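Local coordinates for protein aminotransferase class I and II (Streptococcus suis 89/1591, PDB 3OP7) that probably catalyses amino-group transfer from an amino acid to an oxo acid, using covalently bound pyridoxal phosphate, at residues L85-A90 with Y250-A255; N94-Y99 with D246-T251. All coordinates share one frame; numbering follows the deposited sequence.

Contact 1 (L85-A90 with Y250-A255); sequences LQTNGA and YTMICA
The selenomethionine M252 lies across T87 and N88, in the segment joining strand 84-87 to helix 89-101. Its CB sits 3.7 Å from N88 OD1. CG falls between the backbone N and the carbonyl carbon (chi1 62°), and from there the chain runs straight on to SE, which rests 3.6 Å from T87 CA. A bend at chi3 (84°) then turns the methyl CE back toward N88, 3.4 Å from its OD1, while CE also meets T87 CG2 at 3.9 Å. In the large domain of a fold-type I PLP enzyme, this strand-to-helix turn leads to the cofactor phosphate, and here A90 N donates to OP1 of the lysine-bound PLP at position 222. N88 centres an inverse gamma turn; beside it, T87 OG1 bonds to G89 O at 2.8 Å, approaching from above the carbonyl plane. Further along the 250-255 loop, the methyl of A255 lies 3.7 Å from Q86 OE1. A water bridges Q86 OE1 and A255 N, accepting from the latter at 2.9 Å, whereas Q86 NE2 is bound by D260.

Contact 2 (N94-Y99 with D246-T251); sequences NLLVLY and DYRDYT
Y247 opens the contact from the loop side, its CB 4.1 Å from the CD1 methyl of L96, while its hydroxyl bonds to the N of G1 of the second subunit. R248 follows with the closest approach: in the conformer described, one of two, its CG lies against both L96 methyls, 3.5 Å from CD2 and 3.6 Å from CD1, the two side chains passing at a slant. L96 CG is anti to the backbone N (chi1 178°), and the CD1 and CD2 methyls beyond it meet the aliphatic part of the arginine. In this conformer the guanidinium presents its edge to L96 CD2, and its NH2 bonds to Q86 O and I62 O. Helix 89-101 follows the first strand of the large-domain sheet of this fold-type I aminotransferase, and the face bearing L95, L96 and Y99 meets the loop linking helices 238-244 and 257-268 close to the dimer partner. At Y250, CB comes within 4.1 Å of Y99 CE2, and the two tyrosine side chains run at about a right angle; their hydroxyls both bond to the second subunit, Y250 OH to P5 O and Y99 OH to S124 OG. At T251, CG2 touches two residues one helical turn apart, L95 CD2 at 3.8 Å and Y99 CD2 at 3.9 Å, where it meets the tyrosine ring at its edge.

Contacts 1 and 2 share Y250 and T251 and have centres about 8 Å apart, so one loop meets both strand 84-87 with N88 after it and the L95-Y99 turn of helix 89-101. R248 of contact 2 is tied to contact 1 at two points: the bond from its NH2 to Q86 O, in the conformer described, is 2.8 Å long, and its backbone O probably accepts from I253 N, also at 2.8 Å. T87 CG2 and L96 CD2 pack at 4.1 Å, joining T87 to the helix. Contact 1 is next to the cofactor through A90; both contacts reach the second subunit, whose R230 binds the carbonyls of M252 and C254 and whose Q117 binds Y250 O.

Contact 1 (L85-A90 with Y250-A255)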
ATOM      1  N   LEU A  85      12.518  -2.462  -7.268  1.00 22.98           N
ATOM      2  CA  LEU A  85      11.748  -2.790  -6.089  1.00 22.92           C
ATOM      3  C   LEU A  85      10.278  -2.945  -6.456  1.00 23.03           C
ATOM      4  O   LEU A  85       9.646  -2.027  -6.963  1.00 21.91           O
ATOM      5  CB  LEU A  85      11.870  -1.739  -4.978  1.00 23.28           C
ATOM      6  CG  LEU A  85      13.251  -1.506  -4.390  1.00 26.54           C
ATOM      7  CD1 LEU A  85      13.183  -0.319  -3.430  1.00 25.73           C
ATOM      8  CD2 LEU A  85      13.737  -2.786  -3.675  1.00 27.28           C
ATOM      9  N   GLN A  86       9.712  -4.101  -6.104  1.00 22.65           N
ATOM     10  CA  GLN A  86       8.281  -4.336  -6.261  1.00 22.53           C
ATOM     11  C   GLN A  86       7.476  -3.503  -5.289  1.00 20.51           C
ATOM     12  O   GLN A  86       7.856  -3.357  -4.102  1.00 22.23           O
ATOM     13  CB  GLN A  86       7.968  -5.813  -6.005  1.00 20.87           C
ATOM     14  CG  GLN A  86       6.588  -6.254  -6.446  1.00 21.22           C
ATOM     15  CD  GLN A  86       6.483  -7.753  -6.393  1.00 20.96           C
ATOM     16  OE1 GLN A  86       6.373  -8.305  -5.325  1.00 20.45           O
ATOM     17  NE2 GLN A  86       6.571  -8.407  -7.519  1.00 19.34           N
ATOM     18  N   THR A  87       6.317  -3.034  -5.765  1.00 19.73           N
ATOM     19  CA  THR A  87       5.406  -2.270  -4.951  1.00 20.67           C
ATOM     20  C   THR A  87       3.953  -2.668  -5.181  1.00 20.90           C
ATOM     21  O   THR A  87       3.646  -3.412  -6.158  1.00 19.48           O
ATOM     22  CB  THR A  87       5.576  -0.776  -5.278  1.00 19.82           C
ATOM     23  OG1 THR A  87       5.279  -0.584  -6.672  1.00 19.50           O
ATOM     24  CG2 THR A  87       6.999  -0.269  -4.915  1.00 20.19           C
ATOM     25  N   ASN A  88       3.060  -2.234  -4.287  1.00 20.80           N
ATOM     26  CA  ASN A  88       1.623  -2.411  -4.514  1.00 20.63           C
ATOM     27  C   ASN A  88       1.102  -1.417  -5.538  1.00 20.86           C
ATOM     28  O   ASN A  88       0.578  -0.336  -5.200  1.00 20.07           O
ATOM     29  CB  ASN A  88       0.801  -2.398  -3.218  1.00 20.77           C
ATOM     30  CG  ASN A  88       0.853  -1.065  -2.474  1.00 22.68           C
ATOM     31  OD1 ASN A  88       1.931  -0.508  -2.319  1.00 24.05           O
ATOM     32  ND2 ASN A  88      -0.318  -0.563  -1.993  1.00 25.70           N
ATOM     33  N   GLY A  89       1.251  -1.762  -6.828  1.00 21.08           N
ATOM     34  CA  GLY A  89       0.910  -0.832  -7.886  1.00 20.76           C
ATOM     35  C   GLY A  89       1.897   0.286  -8.070  1.00 20.42           C
ATOM     36  O   GLY A  89       2.789   0.485  -7.215  1.00 21.28           O
ATOM     37  N   ALA A  90       1.736   1.037  -9.153  1.00 20.43           N
ATOM     38  CA  ALA A  90       2.376   2.345  -9.283  1.00 20.15           C
ATOM     39  C   ALA A  90       1.989   3.285  -8.119  1.00 20.27           C
ATOM     40  O   ALA A  90       2.799   4.120  -7.707  1.00 21.48           O
ATOM     41  CB  ALA A  90       2.101   2.977 -10.652  1.00 20.75           C
ATOM     42  N   TYR A 250       6.561   1.223   6.153  1.00 24.21           N
ATOM     43  CA  TYR A 250       5.595   2.260   6.515  1.00 24.86           C
ATOM     44  C   TYR A 250       4.366   2.167   5.668  1.00 25.04           C
ATOM     45  O   TYR A 250       3.318   2.696   6.046  1.00 24.89           O
ATOM     46  CB  TYR A 250       6.211   3.652   6.302  1.00 25.55           C
ATOM     47  CG  TYR A 250       7.170   4.097   7.357  1.00 23.98           C
ATOM     48  CD1 TYR A 250       6.744   4.393   8.654  1.00 27.14           C
ATOM     49  CD2 TYR A 250       8.525   4.252   7.081  1.00 23.71           C
ATOM     50  CE1 TYR A 250       7.594   4.850   9.572  1.00 27.50           C
ATOM     51  CE2 TYR A 250       9.402   4.707   8.012  1.00 25.09           C
ATOM     52  CZ  TYR A 250       8.947   5.022   9.282  1.00 27.62           C
ATOM     53  OH  TYR A 250       9.771   5.448  10.334  1.00 33.00           O
ATOM     54  N   THR A 251       4.505   1.637   4.445  1.00 23.06           N
ATOM     55  CA  THR A 251       3.442   1.698   3.462  1.00 22.61           C
ATOM     56  C   THR A 251       2.867   0.375   2.978  1.00 22.60           C
ATOM     57  O   THR A 251       1.684   0.312   2.633  1.00 24.57           O
ATOM     58  CB  THR A 251       3.953   2.493   2.241  1.00 22.27           C
ATOM     59  OG1 THR A 251       5.012   1.755   1.626  1.00 22.87           O
ATOM     60  CG2 THR A 251       4.462   3.914   2.718  1.00 23.25           C
HETATM   61  N   MSE A 252       3.686  -0.686   2.880  1.00 21.22           N
HETATM   62  CA  MSE A 252       3.238  -1.906   2.263  1.00 21.31           C
HETATM   63  C   MSE A 252       3.787  -3.207   2.893  1.00 21.12           C
HETATM   64  O   MSE A 252       3.091  -4.203   2.869  1.00 20.57           O
HETATM   65  CB  MSE A 252       3.527  -1.870   0.773  1.00 21.97           C
HETATM   66  CG  MSE A 252       4.955  -1.782   0.470  1.00 23.64           C
HETATM   67 SE   MSE A 252       5.507  -1.754  -1.344  0.75 26.23          SE
HETATM   68  CE  MSE A 252       5.192   0.176  -1.440  1.00 29.75           C
ATOM     69  N   ILE A 253       5.006  -3.146   3.439  1.00 20.41           N
ATOM     70  CA  ILE A 253       5.920  -4.320   3.697  1.00 20.80           C
ATOM     71  C   ILE A 253       6.355  -5.009   2.387  1.00 21.80           C
ATOM     72  O   ILE A 253       7.564  -5.086   2.075  1.00 21.99           O
ATOM     73  CB  ILE A 253       5.380  -5.352   4.711  1.00 20.29           C
ATOM     74  CG1 ILE A 253       5.033  -4.669   6.035  1.00 23.14           C
ATOM     75  CG2 ILE A 253       6.450  -6.491   4.910  1.00 20.57           C
ATOM     76  CD1 ILE A 253       4.485  -5.587   7.100  1.00 23.51           C
ATOM     77  N   CYS A 254       5.370  -5.527   1.673  1.00 21.82           N
ATOM     78  CA  CYS A 254       5.563  -6.196   0.413  1.00 22.62           C
ATOM     79  C   CYS A 254       4.216  -6.297  -0.311  1.00 21.19           C
ATOM     80  O   CYS A 254       3.132  -6.043   0.242  1.00 20.21           O
ATOM     81  CB  CYS A 254       6.141  -7.612   0.669  1.00 22.02           C
ATOM     82  SG  CYS A 254       5.183  -8.538   1.752  1.00 24.84           S
ATOM     83  N   ALA A 255       4.300  -6.720  -1.552  1.00 20.42           N
ATOM     84  CA  ALA A 255       3.132  -7.027  -2.316  1.00 20.15           C
ATOM     85  C   ALA A 255       2.808  -8.487  -2.164  1.00 20.79           C
ATOM     86  O   ALA A 255       3.538  -9.229  -1.448  1.00 23.53           O
ATOM     87  CB  ALA A 255       3.423  -6.711  -3.785  1.00 17.78           C
TER
HETATM   88  O   HOH W   1       6.836  -7.169  -2.789  1.00 23.97           O

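Contact 2 (N94-Y99 with D246-T251)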
ATOM      1  N   ASN A  94       4.921   5.396  -6.324  1.00 19.52           N
ATOM      2  CA  ASN A  94       4.979   6.857  -6.163  1.00 20.61           C
ATOM      3  C   ASN A  94       5.049   7.257  -4.703  1.00 20.77           C
ATOM      4  O   ASN A  94       5.845   8.144  -4.350  1.00 21.84           O
ATOM      5  CB  ASN A  94       3.772   7.586  -6.832  1.00 19.88           C
ATOM      6  CG  ASN A  94       3.810   7.603  -8.330  1.00 22.39           C
ATOM      7  OD1 ASN A  94       4.877   7.681  -8.967  1.00 22.12           O
ATOM      8  ND2 ASN A  94       2.616   7.694  -8.932  1.00 22.52           N
ATOM      9  N   LEU A  95       4.202   6.654  -3.863  1.00 20.15           N
ATOM     10  CA  LEU A  95       4.188   6.970  -2.451  1.00 21.24           C
ATOM     11  C   LEU A  95       5.529   6.624  -1.824  1.00 21.66           C
ATOM     12  O   LEU A  95       6.068   7.402  -1.020  1.00 22.58           O
ATOM     13  CB  LEU A  95       3.090   6.193  -1.736  1.00 21.43           C
ATOM     14  CG  LEU A  95       3.046   6.420  -0.216  1.00 22.60           C
ATOM     15  CD1 LEU A  95       2.903   7.895   0.141  1.00 24.06           C
ATOM     16  CD2 LEU A  95       1.952   5.563   0.386  1.00 26.17           C
ATOM     17  N   LEU A  96       6.049   5.441  -2.107  1.00 21.43           N
ATOM     18  CA  LEU A  96       7.337   5.032  -1.517  1.00 20.68           C
ATOM     19  C   LEU A  96       8.457   6.029  -1.879  1.00 21.47           C
ATOM     20  O   LEU A  96       9.264   6.414  -1.017  1.00 23.88           O
ATOM     21  CB  LEU A  96       7.723   3.670  -2.002  1.00 21.76           C
ATOM     22  CG  LEU A  96       9.078   3.105  -1.520  1.00 21.34           C
ATOM     23  CD1 LEU A  96       9.132   3.030   0.024  1.00 22.17           C
ATOM     24  CD2 LEU A  96       9.340   1.736  -2.195  1.00 21.26           C
ATOM     25  N   VAL A  97       8.503   6.438  -3.134  1.00 20.94           N
ATOM     26  CA  VAL A  97       9.547   7.389  -3.592  1.00 21.48           C
ATOM     27  C   VAL A  97       9.430   8.714  -2.812  1.00 23.49           C
ATOM     28  O   VAL A  97      10.400   9.195  -2.184  1.00 23.65           O
ATOM     29  CB  VAL A  97       9.497   7.652  -5.093  1.00 21.58           C
ATOM     30  CG1 VAL A  97      10.489   8.818  -5.531  1.00 21.59           C
ATOM     31  CG2 VAL A  97       9.853   6.355  -5.830  1.00 23.15           C
ATOM     32  N   LEU A  98       8.227   9.287  -2.815  1.00 22.49           N
ATOM     33  CA  LEU A  98       8.023  10.606  -2.231  1.00 23.65           C
ATOM     34  C   LEU A  98       8.165  10.582  -0.727  1.00 25.49           C
ATOM     35  O   LEU A  98       8.818  11.428  -0.114  1.00 25.80           O
ATOM     36  CB  LEU A  98       6.654  11.149  -2.703  1.00 22.83           C
ATOM     37  CG  LEU A  98       6.574  11.354  -4.229  1.00 25.24           C
ATOM     38  CD1 LEU A  98       5.120  11.421  -4.697  1.00 26.23           C
ATOM     39  CD2 LEU A  98       7.334  12.628  -4.628  1.00 27.74           C
ATOM     40  N   TYR A  99       7.573   9.587  -0.111  1.00 24.42           N
ATOM     41  CA  TYR A  99       7.624   9.519   1.329  1.00 24.83           C
ATOM     42  C   TYR A  99       9.068   9.301   1.832  1.00 25.60           C
ATOM     43  O   TYR A  99       9.470   9.853   2.880  1.00 27.68           O
ATOM     44  CB  TYR A  99       6.676   8.435   1.793  1.00 26.37           C
ATOM     45  CG  TYR A  99       6.161   8.528   3.193  1.00 25.41           C
ATOM     46  CD1 TYR A  99       6.119   9.723   3.884  1.00 29.34           C
ATOM     47  CD2 TYR A  99       5.736   7.404   3.848  1.00 32.66           C
ATOM     48  CE1 TYR A  99       5.665   9.788   5.205  1.00 31.33           C
ATOM     49  CE2 TYR A  99       5.264   7.470   5.159  1.00 33.61           C
ATOM     50  CZ  TYR A  99       5.224   8.662   5.819  1.00 32.30           C
ATOM     51  OH  TYR A  99       4.784   8.691   7.136  1.00 34.31           O
ATOM     52  N   ASP A 246      14.464   0.772   3.059  1.00 27.81           N
ATOM     53  CA  ASP A 246      14.320   0.902   4.481  1.00 28.92           C
ATOM     54  C   ASP A 246      13.029   1.606   4.921  1.00 27.81           C
ATOM     55  O   ASP A 246      12.862   1.880   6.118  1.00 26.56           O
ATOM     56  CB  ASP A 246      15.528   1.623   5.061  1.00 31.29           C
ATOM     57  CG  ASP A 246      16.810   0.755   5.041  1.00 33.40           C
ATOM     58  OD1 ASP A 246      16.741  -0.518   5.136  1.00 33.44           O
ATOM     59  OD2 ASP A 246      17.880   1.381   4.934  1.00 33.68           O
ATOM     60  N   TYR A 247      12.151   1.910   3.962  1.00 25.82           N
ATOM     61  CA  TYR A 247      10.887   2.615   4.239  1.00 25.32           C
ATOM     62  C   TYR A 247       9.629   1.852   3.817  1.00 24.40           C
ATOM     63  O   TYR A 247       8.508   2.286   4.106  1.00 23.09           O
ATOM     64  CB  TYR A 247      10.876   3.981   3.571  1.00 25.30           C
ATOM     65  CG  TYR A 247      11.924   4.888   4.125  1.00 28.26           C
ATOM     66  CD1 TYR A 247      11.665   5.683   5.248  1.00 30.73           C
ATOM     67  CD2 TYR A 247      13.191   4.913   3.572  1.00 31.11           C
ATOM     68  CE1 TYR A 247      12.652   6.484   5.779  1.00 35.05           C
ATOM     69  CE2 TYR A 247      14.172   5.705   4.078  1.00 34.84           C
ATOM     70  CZ  TYR A 247      13.907   6.491   5.185  1.00 37.21           C
ATOM     71  OH  TYR A 247      14.939   7.257   5.697  1.00 41.08           O
ATOM     72  N   ARG A 248       9.776   0.677   3.193  1.00 24.46           N
ATOM     73  CA  ARG A 248       8.601  -0.042   2.716  0.70 23.22           C
ATOM     74  C   ARG A 248       7.678  -0.562   3.845  1.00 21.98           C
ATOM     75  O   ARG A 248       6.520  -0.770   3.583  1.00 22.25           O
ATOM     76  CB  ARG A 248       9.012  -1.160   1.733  0.70 23.48           C
ATOM     77  CG  ARG A 248       9.644  -0.528   0.471  0.70 23.18           C
ATOM     78  CD  ARG A 248      10.258  -1.517  -0.577  0.70 25.02           C
ATOM     79  NE  ARG A 248       9.282  -2.414  -1.185  0.70 22.06           N
ATOM     80  CZ  ARG A 248       9.124  -3.695  -0.893  0.70 19.76           C
ATOM     81  NH1 ARG A 248       9.865  -4.280   0.046  0.70 22.88           N
ATOM     82  NH2 ARG A 248       8.189  -4.404  -1.516  0.70 19.86           N
ATOM     83  N   ASP A 249       8.146  -0.748   5.077  1.00 23.26           N
ATOM     84  CA  ASP A 249       7.219  -1.145   6.135  1.00 22.31           C
ATOM     85  C   ASP A 249       6.314   0.001   6.591  1.00 23.63           C
ATOM     86  O   ASP A 249       5.350  -0.236   7.326  1.00 23.79           O
ATOM     87  CB  ASP A 249       7.877  -1.778   7.357  1.00 23.55           C
ATOM     88  CG  ASP A 249       8.523  -3.122   7.063  1.00 25.01           C
ATOM     89  OD1 ASP A 249       8.585  -3.507   5.883  1.00 24.55           O
ATOM     90  OD2 ASP A 249       8.951  -3.741   8.059  1.00 26.01           O
ATOM     91  N   TYR A 250       6.561   1.223   6.153  1.00 24.21           N
ATOM     92  CA  TYR A 250       5.595   2.260   6.515  1.00 24.86           C
ATOM     93  C   TYR A 250       4.366   2.167   5.668  1.00 25.04           C
ATOM     94  O   TYR A 250       3.318   2.696   6.046  1.00 24.89           O
ATOM     95  CB  TYR A 250       6.211   3.652   6.302  1.00 25.55           C
ATOM     96  CG  TYR A 250       7.170   4.097   7.357  1.00 23.98           C
ATOM     97  CD1 TYR A 250       6.744   4.393   8.654  1.00 27.14           C
ATOM     98  CD2 TYR A 250       8.525   4.252   7.081  1.00 23.71           C
ATOM     99  CE1 TYR A 250       7.594   4.850   9.572  1.00 27.50           C
ATOM    100  CE2 TYR A 250       9.402   4.707   8.012  1.00 25.09           C
ATOM    101  CZ  TYR A 250       8.947   5.022   9.282  1.00 27.62           C
ATOM    102  OH  TYR A 250       9.771   5.448  10.334  1.00 33.00           O
ATOM    103  N   THR A 251       4.505   1.637   4.445  1.00 23.06           N
ATOM    104  CA  THR A 251       3.442   1.698   3.462  1.00 22.61           C
ATOM    105  C   THR A 251       2.867   0.375   2.978  1.00 22.60           C
ATOM    106  O   THR A 251       1.684   0.312   2.633  1.00 24.57           O
ATOM    107  CB  THR A 251       3.953   2.493   2.241  1.00 22.27           C
ATOM    108  OG1 THR A 251       5.012   1.755   1.626  1.00 22.87           O
ATOM    109  CG2 THR A 251       4.462   3.914   2.718  1.00 23.25           C
TER